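Local coordinates for flavoredoxin (Desulfovibrio vulgaris str. 'Miyazaki F', PDB 2D5M), which binds flavin mononucleotide and probably carries electrons in redox reactions, at residues R8-T14 against I163-V167; F93-T99 against Y110-F114; Y22-S26 against T61-A65. One frame throughout, in Å; residues are numbered along the deposited sequence.

Contact 1: R8-T14 against I163-V167. With FMN (flavin mononucleotide), chain E.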
loop_
_atom_site.group_PDB
_atom_site.type_symbol
_atom_site.label_atom_id
_atom_site.label_comp_id
_atom_site.label_asym_id
_atom_site.label_seq_id
_atom_site.Cartn_x
_atom_site.Cartn_y
_atom_site.Cartn_z
ATOM N N ARG A 8 14.611 -8.077 -0.592
ATOM C CA ARG A 8 13.386 -8.714 -0.928
ATOM C C ARG A 8 12.255 -7.720 -0.974
ATOM O O ARG A 8 12.278 -6.718 -0.292
ATOM C CB ARG A 8 13.021 -9.769 0.108
ATOM C CG ARG A 8 14.049 -10.814 0.429
ATOM C CD ARG A 8 13.407 -11.760 1.489
ATOM N NE ARG A 8 14.380 -12.868 1.691
ATOM C CZ ARG A 8 14.316 -14.064 1.145
ATOM N NH1 ARG A 8 13.344 -14.459 0.347
ATOM N NH2 ARG A 8 15.235 -15.000 1.371
ATOM N N THR A 9 11.219 -8.021 -1.773
ATOM C CA THR A 9 10.006 -7.230 -1.829
ATOM C C THR A 9 9.129 -7.544 -0.616
ATOM O O THR A 9 8.117 -8.279 -0.737
ATOM C CB THR A 9 9.214 -7.446 -3.137
ATOM O OG1 THR A 9 8.962 -8.861 -3.285
ATOM C CG2 THR A 9 9.987 -6.955 -4.314
ATOM N N LEU A 10 9.535 -7.030 0.520
ATOM C CA LEU A 10 8.947 -7.383 1.799
ATOM C C LEU A 10 8.606 -6.123 2.561
ATOM O O LEU A 10 9.477 -5.388 2.994
ATOM C CB LEU A 10 9.889 -8.245 2.558
ATOM C CG LEU A 10 9.473 -8.957 3.796
ATOM C CD1 LEU A 10 8.138 -9.652 3.699
ATOM C CD2 LEU A 10 10.585 -9.997 4.181
ATOM N N ALA A 11 7.320 -5.880 2.724
ATOM C CA ALA A 11 6.769 -4.778 3.470
ATOM C C ALA A 11 5.337 -5.125 3.839
ATOM O O ALA A 11 4.734 -5.971 3.162
ATOM C CB ALA A 11 6.816 -3.479 2.697
ATOM N N TYR A 12 4.800 -4.491 4.884
ATOM C CA TYR A 12 3.432 -4.752 5.300
ATOM C C TYR A 12 2.784 -3.426 5.705
ATOM O O TYR A 12 3.499 -2.567 6.265
ATOM C CB TYR A 12 3.338 -5.601 6.540
ATOM C CG TYR A 12 4.091 -6.892 6.525
ATOM C CD1 TYR A 12 3.819 -7.889 5.564
ATOM C CD2 TYR A 12 5.073 -7.146 7.438
ATOM C CE1 TYR A 12 4.512 -9.063 5.547
ATOM C CE2 TYR A 12 5.744 -8.357 7.444
ATOM C CZ TYR A 12 5.477 -9.309 6.517
ATOM O OH TYR A 12 6.179 -10.498 6.521
ATOM N N PRO A 13 1.484 -3.272 5.532
ATOM C CA PRO A 13 0.621 -4.108 4.688
ATOM C C PRO A 13 0.923 -3.826 3.227
ATOM O O PRO A 13 1.481 -2.798 2.887
ATOM C CB PRO A 13 -0.784 -3.599 5.026
ATOM C CG PRO A 13 -0.538 -2.140 5.258
ATOM C CD PRO A 13 0.746 -2.099 6.047
ATOM N N THR A 14 0.479 -4.748 2.366
ATOM C CA THR A 14 0.316 -4.475 0.925
ATOM C C THR A 14 -1.134 -4.768 0.582
ATOM O O THR A 14 -1.772 -5.615 1.246
ATOM C CB THR A 14 1.308 -5.220 -0.004
ATOM O OG1 THR A 14 0.924 -6.584 -0.158
ATOM C CG2 THR A 14 2.727 -5.119 0.549
ATOM N N ILE A 163 -5.554 -8.114 3.034
ATOM C CA ILE A 163 -4.188 -7.712 3.071
ATOM C C ILE A 163 -3.295 -8.797 2.475
ATOM O O ILE A 163 -3.469 -9.965 2.820
ATOM C CB ILE A 163 -3.655 -7.418 4.528
ATOM C CG1 ILE A 163 -4.498 -6.296 5.165
ATOM C CG2 ILE A 163 -2.226 -7.116 4.647
ATOM C CD1 ILE A 163 -4.350 -6.400 6.669
ATOM N N PHE A 164 -2.318 -8.456 1.635
ATOM C CA PHE A 164 -1.358 -9.387 1.114
ATOM C C PHE A 164 -0.023 -9.282 1.850
ATOM O O PHE A 164 0.484 -8.180 2.065
ATOM C CB PHE A 164 -1.162 -9.199 -0.383
ATOM C CG PHE A 164 -0.098 -10.028 -1.057
ATOM C CD1 PHE A 164 -0.184 -11.438 -1.011
ATOM C CD2 PHE A 164 0.953 -9.482 -1.710
ATOM C CE1 PHE A 164 0.735 -12.214 -1.651
ATOM C CE2 PHE A 164 1.856 -10.238 -2.401
ATOM C CZ PHE A 164 1.774 -11.628 -2.362
ATOM N N ALA A 165 0.481 -10.437 2.287
ATOM C CA ALA A 165 1.814 -10.575 2.878
ATOM C C ALA A 165 2.742 -11.120 1.793
ATOM O O ALA A 165 2.657 -12.331 1.479
ATOM C CB ALA A 165 1.759 -11.499 4.081
ATOM N N PRO A 166 3.602 -10.290 1.201
ATOM C CA PRO A 166 4.449 -10.777 0.129
ATOM C C PRO A 166 5.544 -11.720 0.615
ATOM O O PRO A 166 5.902 -11.717 1.802
ATOM C CB PRO A 166 5.048 -9.468 -0.419
ATOM C CG PRO A 166 5.110 -8.557 0.756
ATOM C CD PRO A 166 3.828 -8.864 1.486
ATOM N N VAL A 167 6.053 -12.524 -0.299
ATOM C CA VAL A 167 7.184 -13.463 -0.118
ATOM C C VAL A 167 6.699 -14.717 0.614
ATOM O O VAL A 167 6.821 -15.809 0.094
ATOM C CB VAL A 167 8.431 -12.861 0.539
ATOM C CG1 VAL A 167 9.564 -13.867 0.544
ATOM C CG2 VAL A 167 8.853 -11.582 -0.175
HETATM N N1 FMN E . 0.841 -8.523 -11.468
HETATM C C2 FMN E . 1.246 -7.249 -11.767
HETATM O O2 FMN E . 1.600 -6.950 -12.916
HETATM N N3 FMN E . 1.285 -6.304 -10.745
HETATM C C4 FMN E . 0.981 -6.546 -9.425
HETATM O O4 FMN E . 1.054 -5.632 -8.576
HETATM C C4A FMN E . 0.613 -7.882 -9.104
HETATM N N5 FMN E . 0.356 -8.206 -7.814
HETATM C C5A FMN E . -0.155 -9.462 -7.602
HETATM C C6 FMN E . -0.462 -9.825 -6.261
HETATM C C7 FMN E . -1.022 -11.047 -5.923
HETATM C C7M FMN E . -1.299 -11.441 -4.491
HETATM C C8 FMN E . -1.328 -11.955 -7.005
HETATM C C8M FMN E . -2.028 -13.265 -6.679
HETATM C C9 FMN E . -0.966 -11.643 -8.304
HETATM C C9A FMN E . -0.396 -10.422 -8.626
HETATM N N10 FMN E . 0.020 -10.064 -9.927
HETATM C C10 FMN E . 0.466 -8.792 -10.189
HETATM C "C1'" FMN E . -0.104 -11.047 -11.039
HETATM C "C2'" FMN E . -1.317 -10.783 -11.930
HETATM O "O2'" FMN E . -2.519 -10.586 -11.176
HETATM C "C3'" FMN E . -1.513 -11.994 -12.847
HETATM O "O3'" FMN E . -0.398 -12.003 -13.769
HETATM C "C4'" FMN E . -2.831 -12.003 -13.606
HETATM O "O4'" FMN E . -2.989 -13.356 -14.115
HETATM C "C5'" FMN E . -2.890 -11.039 -14.740
HETATM O "O5'" FMN E . -4.198 -11.184 -15.380
HETATM P P FMN E . -4.483 -10.581 -16.846
HETATM O O1P FMN E . -3.482 -11.214 -17.823
HETATM O O2P FMN E . -4.340 -9.078 -16.836
HETATM O O3P FMN E . -5.906 -11.061 -17.067
#

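Contact 2: F93-T99 against Y110-F114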
loop_
_atom_site.group_PDB
_atom_site.type_symbol
_atom_site.label_atom_id
_atom_site.label_comp_id
_atom_site.label_asym_id
_atom_site.label_seq_id
_atom_site.Cartn_x
_atom_site.Cartn_y
_atom_site.Cartn_z
ATOM N N PHE A 93 -15.001 -13.240 -14.981
ATOM C CA PHE A 93 -16.275 -13.002 -14.301
ATOM C C PHE A 93 -17.188 -14.212 -14.464
ATOM O O PHE A 93 -17.864 -14.642 -13.514
ATOM C CB PHE A 93 -16.957 -11.745 -14.834
ATOM C CG PHE A 93 -16.320 -10.454 -14.345
ATOM C CD1 PHE A 93 -16.814 -9.851 -13.194
ATOM C CD2 PHE A 93 -15.273 -9.861 -15.022
ATOM C CE1 PHE A 93 -16.277 -8.669 -12.731
ATOM C CE2 PHE A 93 -14.731 -8.659 -14.535
ATOM C CZ PHE A 93 -15.259 -8.063 -13.419
ATOM N N ALA A 94 -17.227 -14.794 -15.675
ATOM C CA ALA A 94 -17.979 -15.987 -15.901
ATOM C C ALA A 94 -17.437 -17.130 -15.089
ATOM O O ALA A 94 -18.163 -17.889 -14.470
ATOM C CB ALA A 94 -17.977 -16.387 -17.405
ATOM N N SER A 95 -16.118 -17.319 -15.078
ATOM C CA SER A 95 -15.525 -18.429 -14.335
ATOM C C SER A 95 -15.814 -18.346 -12.829
ATOM O O SER A 95 -16.036 -19.368 -12.182
ATOM C CB SER A 95 -14.001 -18.432 -14.493
ATOM O OG SER A 95 -13.718 -18.608 -15.861
ATOM N N LEU A 96 -15.778 -17.133 -12.287
ATOM C CA LEU A 96 -15.900 -16.901 -10.840
ATOM C C LEU A 96 -17.313 -16.686 -10.393
ATOM O O LEU A 96 -17.565 -16.604 -9.191
ATOM C CB LEU A 96 -15.003 -15.728 -10.457
ATOM C CG LEU A 96 -13.501 -16.009 -10.559
ATOM C CD1 LEU A 96 -12.692 -14.732 -10.379
ATOM C CD2 LEU A 96 -13.063 -17.071 -9.593
ATOM N N GLY A 97 -18.255 -16.532 -11.337
ATOM C CA GLY A 97 -19.635 -16.204 -10.986
ATOM C C GLY A 97 -19.779 -14.834 -10.355
ATOM O O GLY A 97 -20.572 -14.656 -9.425
ATOM N N LEU A 98 -19.018 -13.858 -10.808
ATOM C CA LEU A 98 -19.075 -12.489 -10.350
ATOM C C LEU A 98 -19.641 -11.569 -11.411
ATOM O O LEU A 98 -19.715 -11.949 -12.606
ATOM C CB LEU A 98 -17.630 -12.035 -9.969
ATOM C CG LEU A 98 -16.995 -12.796 -8.833
ATOM C CD1 LEU A 98 -15.559 -12.333 -8.629
ATOM C CD2 LEU A 98 -17.727 -12.616 -7.545
ATOM N N THR A 99 -20.020 -10.387 -11.006
ATOM C CA THR A 99 -20.789 -9.460 -11.867
ATOM C C THR A 99 -19.920 -8.297 -12.299
ATOM O O THR A 99 -19.459 -7.509 -11.441
ATOM C CB THR A 99 -21.978 -8.911 -11.097
ATOM O OG1 THR A 99 -22.800 -9.995 -10.621
ATOM C CG2 THR A 99 -22.870 -8.042 -11.970
ATOM N N TYR A 110 -16.373 -2.776 -12.661
ATOM C CA TYR A 110 -15.921 -3.157 -11.320
ATOM C C TYR A 110 -16.674 -4.415 -10.895
ATOM O O TYR A 110 -17.603 -4.874 -11.559
ATOM C CB TYR A 110 -16.049 -2.049 -10.322
ATOM C CG TYR A 110 -17.433 -1.528 -10.034
ATOM C CD1 TYR A 110 -18.222 -2.076 -9.062
ATOM C CD2 TYR A 110 -17.967 -0.461 -10.735
ATOM C CE1 TYR A 110 -19.503 -1.594 -8.779
ATOM C CE2 TYR A 110 -19.215 0.036 -10.443
ATOM C CZ TYR A 110 -19.980 -0.544 -9.486
ATOM O OH TYR A 110 -21.238 -0.037 -9.183
ATOM N N VAL A 111 -16.264 -4.985 -9.757
ATOM C CA VAL A 111 -16.842 -6.232 -9.280
ATOM C C VAL A 111 -18.041 -5.928 -8.383
ATOM O O VAL A 111 -17.855 -5.403 -7.268
ATOM C CB VAL A 111 -15.829 -7.111 -8.533
ATOM C CG1 VAL A 111 -16.497 -8.422 -8.184
ATOM C CG2 VAL A 111 -14.578 -7.335 -9.368
ATOM N N GLY A 112 -19.219 -6.238 -8.811
ATOM C CA GLY A 112 -20.413 -5.815 -8.071
ATOM C C GLY A 112 -20.517 -6.408 -6.692
ATOM O O GLY A 112 -21.050 -5.779 -5.780
ATOM N N GLU A 113 -20.029 -7.626 -6.506
ATOM C CA GLU A 113 -20.162 -8.312 -5.247
ATOM C C GLU A 113 -19.258 -7.755 -4.168
ATOM O O GLU A 113 -19.467 -8.068 -2.990
ATOM C CB GLU A 113 -19.837 -9.810 -5.425
ATOM C CG GLU A 113 -20.842 -10.612 -6.211
ATOM C CD GLU A 113 -20.902 -10.378 -7.669
ATOM O OE1 GLU A 113 -19.962 -9.815 -8.264
ATOM O OE2 GLU A 113 -21.908 -10.824 -8.277
ATOM N N PHE A 114 -18.203 -7.024 -4.555
ATOM C CA PHE A 114 -17.240 -6.542 -3.566
ATOM C C PHE A 114 -17.789 -5.310 -2.853
ATOM O O PHE A 114 -18.608 -4.589 -3.386
ATOM C CB PHE A 114 -15.907 -6.243 -4.208
ATOM C CG PHE A 114 -15.120 -7.454 -4.683
ATOM C CD1 PHE A 114 -15.608 -8.762 -4.688
ATOM C CD2 PHE A 114 -13.816 -7.263 -5.127
ATOM C CE1 PHE A 114 -14.857 -9.812 -5.187
ATOM C CE2 PHE A 114 -13.082 -8.310 -5.613
ATOM C CZ PHE A 114 -13.586 -9.575 -5.665
#

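Contact 3: Y22-S26 against T61-A65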
loop_
_atom_site.group_PDB
_atom_site.type_symbol
_atom_site.label_atom_id
_atom_site.label_comp_id
_atom_site.label_asym_id
_atom_site.label_seq_id
_atom_site.Cartn_x
_atom_site.Cartn_y
_atom_site.Cartn_z
ATOM N N TYR A 22 -12.042 -3.286 -19.555
ATOM C CA TYR A 22 -12.625 -3.889 -20.750
ATOM C C TYR A 22 -11.564 -4.023 -21.838
ATOM O O TYR A 22 -10.797 -3.081 -22.072
ATOM C CB TYR A 22 -13.756 -3.009 -21.306
ATOM C CG TYR A 22 -15.003 -2.949 -20.497
ATOM C CD1 TYR A 22 -15.746 -4.049 -20.190
ATOM C CD2 TYR A 22 -15.456 -1.689 -20.008
ATOM C CE1 TYR A 22 -16.915 -3.972 -19.425
ATOM C CE2 TYR A 22 -16.610 -1.615 -19.254
ATOM C CZ TYR A 22 -17.355 -2.750 -18.976
ATOM O OH TYR A 22 -18.474 -2.630 -18.216
ATOM N N ASP A 23 -11.519 -5.169 -22.521
ATOM C CA ASP A 23 -10.661 -5.300 -23.691
ATOM C C ASP A 23 -11.325 -4.673 -24.898
ATOM O O ASP A 23 -12.385 -4.049 -24.827
ATOM C CB ASP A 23 -10.205 -6.739 -23.907
ATOM C CG ASP A 23 -11.204 -7.650 -24.628
ATOM O OD1 ASP A 23 -12.360 -7.249 -24.888
ATOM O OD2 ASP A 23 -10.788 -8.791 -24.897
ATOM N N ARG A 24 -10.674 -4.818 -26.041
ATOM C CA ARG A 24 -11.143 -4.150 -27.270
ATOM C C ARG A 24 -12.499 -4.646 -27.749
ATOM O O ARG A 24 -13.164 -3.877 -28.469
ATOM C CB ARG A 24 -10.097 -4.289 -28.357
ATOM C CG ARG A 24 -9.923 -5.734 -28.830
ATOM C CD ARG A 24 -8.562 -5.824 -29.601
ATOM N NE ARG A 24 -8.268 -7.179 -30.010
ATOM C CZ ARG A 24 -7.807 -8.091 -29.179
ATOM N NH1 ARG A 24 -7.539 -7.865 -27.891
ATOM N NH2 ARG A 24 -7.569 -9.322 -29.653
ATOM N N ASP A 25 -12.885 -5.824 -27.333
ATOM C CA ASP A 25 -14.181 -6.427 -27.665
ATOM C C ASP A 25 -15.158 -6.304 -26.497
ATOM O O ASP A 25 -16.173 -6.972 -26.532
ATOM C CB ASP A 25 -13.969 -7.892 -28.043
ATOM C CG ASP A 25 -13.153 -8.012 -29.320
ATOM O OD1 ASP A 25 -13.630 -7.335 -30.253
ATOM O OD2 ASP A 25 -12.121 -8.729 -29.341
ATOM N N SER A 26 -14.851 -5.450 -25.527
ATOM C CA SER A 26 -15.712 -5.143 -24.384
ATOM C C SER A 26 -15.843 -6.316 -23.459
ATOM O O SER A 26 -16.774 -6.411 -22.631
ATOM C CB SER A 26 -17.092 -4.629 -24.840
ATOM O OG SER A 26 -16.954 -3.397 -25.518
ATOM N N THR A 61 -3.952 0.577 -21.693
ATOM C CA THR A 61 -3.345 1.421 -22.723
ATOM C C THR A 61 -4.368 1.780 -23.787
ATOM O O THR A 61 -4.320 2.875 -24.353
ATOM C CB THR A 61 -2.099 0.835 -23.389
ATOM O OG1 THR A 61 -2.388 -0.314 -24.147
ATOM C CG2 THR A 61 -1.017 0.458 -22.378
ATOM N N GLU A 62 -5.333 0.941 -24.060
ATOM C CA GLU A 62 -6.330 1.188 -25.095
ATOM C C GLU A 62 -7.478 2.054 -24.612
ATOM O O GLU A 62 -7.944 2.885 -25.374
ATOM C CB GLU A 62 -6.893 -0.190 -25.548
ATOM C CG GLU A 62 -5.888 -1.000 -26.353
ATOM C CD GLU A 62 -6.310 -2.411 -26.692
ATOM O OE1 GLU A 62 -7.305 -2.904 -26.071
ATOM O OE2 GLU A 62 -5.591 -3.057 -27.538
ATOM N N ARG A 63 -7.981 1.827 -23.405
ATOM C CA ARG A 63 -9.167 2.538 -22.959
ATOM C C ARG A 63 -8.918 3.691 -22.028
ATOM O O ARG A 63 -9.785 4.550 -21.811
ATOM C CB ARG A 63 -10.142 1.581 -22.283
ATOM C CG ARG A 63 -10.835 0.777 -23.437
ATOM C CD ARG A 63 -11.982 0.002 -22.840
ATOM N NE ARG A 63 -12.490 -0.912 -23.829
ATOM C CZ ARG A 63 -13.503 -0.701 -24.625
ATOM N NH1 ARG A 63 -14.183 0.439 -24.612
ATOM N NH2 ARG A 63 -13.816 -1.642 -25.488
ATOM N N GLY A 64 -7.711 3.738 -21.430
ATOM C CA GLY A 64 -7.408 4.881 -20.535
ATOM C C GLY A 64 -8.243 4.923 -19.292
ATOM O O GLY A 64 -8.473 6.009 -18.751
ATOM N N ALA A 65 -8.694 3.786 -18.799
ATOM C CA ALA A 65 -9.603 3.712 -17.681
ATOM C C ALA A 65 -9.482 2.334 -17.033
ATOM O O ALA A 65 -9.255 1.347 -17.724
ATOM C CB ALA A 65 -11.045 3.882 -18.160
HETATM O O HOH W 1 -11.083 -0.482 -19.225
HETATM O O HOH W 2 -9.577 -2.152 -24.645
HETATM O O HOH W 3 -7.799 -5.531 -26.170
#

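Contact 1: R8-T14 against I163-V167
The loop Arg-8 to Thr-14 runs antiparallel to Ile-163 to Val-167 and meets it by backbone bonds at one end: Phe-164 N donates to Thr-14 O at 2.9 Å, while the return bond from Thr-14 N to Phe-164 O is weak at 3.4 Å. Thr-14 OG1 also donates to Phe-164 O, at 2.8 Å. In the split-barrel fold of the flavin reductase-like family, the contact lies where strand 14-22 pairs antiparallel with strand 162-165. Pro-13 CB rests 3.8 Å from Ile-163 CG2, and Tyr-12 CE1 touches Ala-165 CB at 4.0 Å and Pro-166 CD at 4.1 Å. At the inverse gamma turn centred on Thr-9, Thr-9 O comes within 3.3 Å of Pro-166 CB. Val-167 CG1 merely packs on Arg-8 NH1 (3.8 Å); Arg-8 NE is hydrogen-bonded to Leu-5 O. The Phe-164 ring, edge-on to Thr-14 OG1, offers one face to the flavin methyl C7M, 3.6 Å from Phe-164 CE1. Ile-163 packs on Ile-163 of the second subunit.

Contact 2: F93-T99 against Y110-F114
Glu-113, Thr-99 and Leu-98 bury the most surface here. The Glu-113 carboxylate grips Thr-99 with both oxygens: Thr-99 N donates to Glu-113 OE1 at 2.8 Å, and Thr-99 OG1 donates to Glu-113 OE2 at 2.6 Å. A third bond runs the other way along the backbone, from Gly-112 N to Thr-99 O at 2.9 Å, at the end of the small hairpin of strands 100-102 and 109-111. Next to it the type I turn Val-111 to Phe-114 brings Glu-113 round to face Thr-99. Leu-98 forms the apolar part, with Leu-98 CD1 at 4.0 Å from Val-111 CG1 and at 4.3 Å from Phe-114 CE1; Phe-93 adds its ring to the same strand end, Phe-93 CE1 lying 4.0 Å from Val-111 CG2. Leu-98 also helps close helix 92-96, its N bonding back to Phe-93 O at 3.0 Å past Gly-97 of positive phi, in the manner of a Schellman motif whose inner bond, Gly-97 N to Ala-94 O, is weak. Within these segments the acidic group is held by two neutral donors of a single residue, so the link is directional hydrogen bonding, backed by packing, and not a salt bridge.

Contact 3: Y22-S26 against T61-A65
Direct hydrogen bonds across this surface contact all come from Arg-63, near the C-terminal end of helix 55-63. Its guanidinium lies edge-on to the backbone carbonyls of the facing loop: Arg-63 NH2 donates to Asp-23 O at 2.9 Å, Arg-63 NE donates to the same Asp-23 O at 3.3 Å, and a weak bond of 3.3 Å joins Arg-63 NE to Tyr-22 O. The charge is met elsewhere, by a salt bridge from Arg-63 to Asp-107. Van der Waals contact is slight; Tyr-22 CB passes 3.5 Å from Arg-63 NE, and Arg-24 CB sits 3.9 Å from Glu-62 OE1.

Three waters bridge the segments. One accepts from Tyr-22 N (3.0 Å) and donates to Ala-65 O (3.0 Å). The second donates to Tyr-22 O (3.0 Å) and to Glu-62 OE1 (2.8 Å). The third accepts from Arg-24 N (3.0 Å) and Arg-24 NH1 (2.9 Å) and donates to Glu-62 OE1 (2.7 Å). Glu-62 OE2 forms a salt bridge with Arg-58.

Hydrogen bonds within the loop also involve Asp-23. Ser-26 N donates to Asp-23 O, the acceptor of Arg-63 as well, at 2.9 Å, and Asp-25 N donates to Asp-23 OD1 at 2.9 Å, while Asp-23 OD2 is held by Tyr-55 and Arg-27. The result is a type I turn reinforced by an Asx turn, at the connection of antiparallel strands 14-22 and 28-41 of the split barrel, fastened by an arginine to the helix that leads through Gly-64 into strand 65-70.

From the N terminus, residues 8-14 open contact 1 and lead into strand 14-22, whose last residue opens 22-26, the first side of contact 3. Contact 3 closes at 61-65, at the end of helix 55-63. Contact 2 follows in series, closing a short loop between 93-99 and 110-114. Only at 163-167 does contact 1 close, so both others nest inside it and none cross. Contacts 1 and 3 lie on opposite sides of the chain's centre, their centres about 30 Å apart. Contact 1 ties the loop leading into strand 14-22 to the end of strand 162-165, contact 3 a turn to a helix, and contact 2 a helix end to a hairpin. Contacts 1 and 2 also touch the second subunit.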